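Local coordinates for putative uncharacterized protein (Trypanosoma congolense, PDB 4E40) that serves as a cell-surface receptor for haptoglobin-hemoglobin, this chain being its elongated helical-bundle part, and probably takes part in nutrient uptake, at residues A39-R50 / V112-A120. Residues are numbered along the deposited sequence; the frame is centred on the assembly and turned at random.
Unlike the reference sequence in segment 112-120: Val112 (reference Ala), Ile116 (reference Thr).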
loop_
_atom_site.group_PDB
_atom_site.type_symbol
_atom_site.label_atom_id
_atom_site.label_comp_id
_atom_site.label_asym_id
_atom_site.label_seq_id
_atom_site.Cartn_x
_atom_site.Cartn_y
_atom_site.Cartn_z
ATOM N N ALA A 39 0.532 4.305 2.023
ATOM C CA ALA A 39 0.771 2.927 2.465
ATOM C C ALA A 39 1.296 2.965 3.875
ATOM O O ALA A 39 0.902 2.077 4.663
ATOM C CB ALA A 39 1.709 2.149 1.507
ATOM N N VAL A 40 2.106 3.952 4.250
ATOM C CA VAL A 40 2.666 4.003 5.637
ATOM C C VAL A 40 1.546 4.290 6.665
ATOM O O VAL A 40 1.395 3.592 7.701
ATOM C CB VAL A 40 3.822 4.998 5.727
ATOM C CG1 VAL A 40 4.139 5.299 7.171
ATOM C CG2 VAL A 40 5.028 4.406 4.971
ATOM N N ILE A 41 0.704 5.262 6.340
ATOM C CA ILE A 41 -0.554 5.492 7.083
ATOM C C ILE A 41 -1.453 4.236 7.179
ATOM O O ILE A 41 -1.833 3.836 8.304
ATOM C CB ILE A 41 -1.296 6.746 6.530
ATOM C CG1 ILE A 41 -0.433 7.998 6.638
ATOM C CG2 ILE A 41 -2.540 7.031 7.367
ATOM C CD1 ILE A 41 0.255 8.161 7.972
ATOM N N ARG A 42 -1.786 3.613 6.054
ATOM C CA ARG A 42 -2.603 2.386 6.052
ATOM C C ARG A 42 -2.000 1.273 6.910
ATOM O O ARG A 42 -2.676 0.673 7.770
ATOM C CB ARG A 42 -2.756 1.886 4.621
ATOM C CG ARG A 42 -3.769 0.790 4.411
ATOM C CD ARG A 42 -5.156 1.421 4.195
ATOM N NE ARG A 42 -5.741 1.773 5.467
ATOM C CZ ARG A 42 -7.019 2.086 5.658
ATOM N NH1 ARG A 42 -7.869 2.090 4.643
ATOM N NH2 ARG A 42 -7.448 2.347 6.887
ATOM N N ASN A 43 -0.720 1.002 6.676
ATOM C CA ASN A 43 -0.063 -0.092 7.369
ATOM C C ASN A 43 -0.185 0.134 8.874
ATOM O O ASN A 43 -0.317 -0.836 9.643
ATOM C CB ASN A 43 1.432 -0.188 6.920
ATOM C CG ASN A 43 2.092 -1.514 7.342
ATOM O OD1 ASN A 43 1.457 -2.577 7.437
ATOM N ND2 ASN A 43 3.351 -1.445 7.610
ATOM N N ALA A 44 -0.222 1.394 9.284
ATOM C CA ALA A 44 -0.292 1.748 10.716
ATOM C C ALA A 44 -1.668 1.490 11.315
ATOM O O ALA A 44 -1.804 1.447 12.536
ATOM C CB ALA A 44 0.123 3.206 10.952
ATOM N N THR A 45 -2.663 1.322 10.467
ATOM C CA THR A 45 -4.016 0.962 10.941
ATOM C C THR A 45 -4.175 -0.552 11.140
ATOM O O THR A 45 -5.178 -1.025 11.689
ATOM C CB THR A 45 -5.126 1.382 9.953
ATOM O OG1 THR A 45 -5.108 0.516 8.790
ATOM C CG2 THR A 45 -5.022 2.838 9.575
ATOM N N THR A 46 -3.232 -1.343 10.658
ATOM C CA THR A 46 -3.594 -2.750 10.510
ATOM C C THR A 46 -3.630 -3.524 11.813
ATOM O O THR A 46 -4.353 -4.535 11.904
ATOM C CB THR A 46 -2.779 -3.474 9.411
ATOM O OG1 THR A 46 -1.383 -3.560 9.762
ATOM C CG2 THR A 46 -3.006 -2.764 8.058
ATOM N N GLU A 47 -2.869 -3.080 12.812
ATOM C CA GLU A 47 -2.869 -3.768 14.098
ATOM C C GLU A 47 -4.259 -3.569 14.734
ATOM O O GLU A 47 -4.808 -4.510 15.359
ATOM C CB GLU A 47 -1.727 -3.264 14.989
ATOM C CG GLU A 47 -1.578 -3.968 16.332
ATOM C CD GLU A 47 -0.648 -3.227 17.301
ATOM O OE1 GLU A 47 -0.475 -3.698 18.453
ATOM O OE2 GLU A 47 -0.085 -2.165 16.929
ATOM N N PHE A 48 -4.839 -2.376 14.542
ATOM C CA PHE A 48 -6.225 -2.100 15.001
ATOM C C PHE A 48 -7.279 -2.993 14.299
ATOM O O PHE A 48 -8.183 -3.501 14.961
ATOM C CB PHE A 48 -6.581 -0.613 14.833
ATOM C CG PHE A 48 -8.049 -0.300 15.036
ATOM C CD1 PHE A 48 -8.565 -0.094 16.322
ATOM C CD2 PHE A 48 -8.919 -0.201 13.942
ATOM C CE1 PHE A 48 -9.928 0.194 16.508
ATOM C CE2 PHE A 48 -10.274 0.082 14.122
ATOM C CZ PHE A 48 -10.777 0.280 15.409
ATOM N N SER A 49 -7.175 -3.142 12.979
ATOM C CA SER A 49 -8.121 -3.981 12.176
ATOM C C SER A 49 -7.995 -5.415 12.489
ATOM O O SER A 49 -9.034 -6.118 12.620
ATOM C CB SER A 49 -7.880 -3.797 10.688
ATOM O OG SER A 49 -7.936 -2.435 10.423
ATOM N N ARG A 50 -6.747 -5.871 12.630
ATOM C CA ARG A 50 -6.459 -7.212 13.049
ATOM C C ARG A 50 -7.083 -7.477 14.421
ATOM O O ARG A 50 -7.815 -8.449 14.587
ATOM C CB ARG A 50 -4.948 -7.486 13.035
ATOM C CG ARG A 50 -4.580 -8.932 13.192
ATOM C CD ARG A 50 -3.268 -9.205 12.403
ATOM N NE ARG A 50 -3.082 -10.659 12.156
ATOM C CZ ARG A 50 -2.089 -11.301 11.495
ATOM N NH1 ARG A 50 -2.109 -12.673 11.430
ATOM N NH2 ARG A 50 -1.089 -10.627 10.964
ATOM N N VAL A 112 -4.425 -8.184 5.907
ATOM C CA VAL A 112 -3.459 -7.550 6.793
ATOM C C VAL A 112 -2.044 -8.008 6.380
ATOM O O VAL A 112 -1.135 -7.192 6.254
ATOM C CB VAL A 112 -3.668 -7.938 8.234
ATOM C CG1 VAL A 112 -2.455 -7.646 9.136
ATOM C CG2 VAL A 112 -4.957 -7.238 8.780
ATOM N N ASN A 113 -1.870 -9.311 6.207
ATOM C CA ASN A 113 -0.525 -9.817 5.810
ATOM C C ASN A 113 -0.102 -9.318 4.458
ATOM O O ASN A 113 1.112 -8.961 4.278
ATOM C CB ASN A 113 -0.510 -11.357 5.908
ATOM C CG ASN A 113 -0.469 -11.841 7.361
ATOM O OD1 ASN A 113 0.033 -11.146 8.234
ATOM N ND2 ASN A 113 -0.997 -12.999 7.617
ATOM N N GLU A 114 -1.044 -9.192 3.513
ATOM C CA GLU A 114 -0.722 -8.666 2.194
ATOM C C GLU A 114 -0.273 -7.216 2.315
ATOM O O GLU A 114 0.713 -6.822 1.646
ATOM C CB GLU A 114 -1.889 -8.777 1.222
ATOM C CG GLU A 114 -2.041 -10.274 0.866
ATOM C CD GLU A 114 -3.275 -10.640 0.032
ATOM O OE1 GLU A 114 -4.199 -9.831 -0.091
ATOM O OE2 GLU A 114 -3.341 -11.809 -0.444
ATOM N N ILE A 115 -0.962 -6.424 3.134
ATOM C CA ILE A 115 -0.564 -5.007 3.287
ATOM C C ILE A 115 0.834 -4.885 3.906
ATOM O O ILE A 115 1.632 -3.997 3.504
ATOM C CB ILE A 115 -1.609 -4.256 4.140
ATOM C CG1 ILE A 115 -2.872 -4.080 3.264
ATOM C CG2 ILE A 115 -1.085 -2.907 4.642
ATOM C CD1 ILE A 115 -4.111 -3.666 4.082
ATOM N N ILE A 116 1.111 -5.730 4.887
ATOM C CA ILE A 116 2.428 -5.683 5.561
ATOM C C ILE A 116 3.492 -5.981 4.512
ATOM O O ILE A 116 4.517 -5.241 4.432
ATOM C CB ILE A 116 2.494 -6.686 6.743
ATOM C CG1 ILE A 116 1.630 -6.165 7.918
ATOM C CG2 ILE A 116 3.965 -6.957 7.146
ATOM C CD1 ILE A 116 1.364 -7.228 9.014
ATOM N N GLU A 117 3.300 -7.051 3.721
ATOM C CA GLU A 117 4.318 -7.418 2.696
ATOM C C GLU A 117 4.500 -6.320 1.632
ATOM O O GLU A 117 5.648 -5.924 1.272
ATOM C CB GLU A 117 3.902 -8.755 2.018
ATOM C CG GLU A 117 4.811 -9.148 0.824
ATOM C CD GLU A 117 4.102 -10.111 -0.170
ATOM O OE1 GLU A 117 2.862 -10.368 -0.068
ATOM O OE2 GLU A 117 4.785 -10.614 -1.089
ATOM N N LEU A 118 3.380 -5.757 1.170
ATOM C CA LEU A 118 3.411 -4.743 0.078
ATOM C C LEU A 118 4.045 -3.489 0.574
ATOM O O LEU A 118 4.804 -2.840 -0.180
ATOM C CB LEU A 118 1.963 -4.419 -0.340
ATOM C CG LEU A 118 1.359 -5.565 -1.179
ATOM C CD1 LEU A 118 -0.129 -5.290 -1.223
ATOM C CD2 LEU A 118 1.931 -5.483 -2.584
ATOM N N THR A 119 3.767 -3.144 1.832
ATOM C CA THR A 119 4.311 -1.873 2.359
ATOM C C THR A 119 5.811 -1.976 2.598
ATOM O O THR A 119 6.573 -1.031 2.335
ATOM C CB THR A 119 3.557 -1.444 3.628
ATOM O OG1 THR A 119 2.183 -1.275 3.284
ATOM C CG2 THR A 119 4.097 -0.093 4.130
ATOM N N ALA A 120 6.275 -3.152 3.061
ATOM C CA ALA A 120 7.733 -3.376 3.213
ATOM C C ALA A 120 8.434 -3.295 1.855
ATOM O O ALA A 120 9.510 -2.660 1.715
ATOM C CB ALA A 120 7.966 -4.767 3.887
HETATM O O HOH W 1 5.379 -3.547 6.550
#
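Ala39 and Thr119 begin a contact that illustrates how antiparallel helices of an elongated helical bundle pack through mixed aliphatic and polar side chains: the axes of 39-50 and 112-120, on helices 28-73 and 82-147, approach to 9.7 Å and run antiparallel at 150°. The methyl of Ala39 faces Thr119, CB lying 3.9 Å from OG1, a hydroxyl already committed to its own helix through a hydrogen bond to Ile115 O. One turn on, the aliphatic part of Arg42 brushes Ile115, while its side chain also touches Val212 and Ala216 of helix 192-246; Arg42 belongs to a heme b site, with no heme bound to this chain in the model. Asn43 lies across Ile116 at about a right angle. With CG anti to the backbone N (chi1 -166°), its amide sits against Thr119, ND2 standing 3.8 Å from CG2, and OD1 meets CG1 of Ile116. A water links the helices at this level, accepting a weak bond from Asn43 ND2 and donating to Ile116 O. Thr46, beside a kink in the helix, hydrogen-bonds its OG1 back to Asn43 O, and its CG2 meets CG2 of Ile115 at 3.9 Å. Finally Arg50 runs across Val112, its CD 3.7 Å from CG1, and extends to Asn113. Guanidinium and amide planes stand 70° apart, and the single hydrogen bond from Arg50 NH2 to Asn113 OD1, 3.0 Å long, is weak and bent.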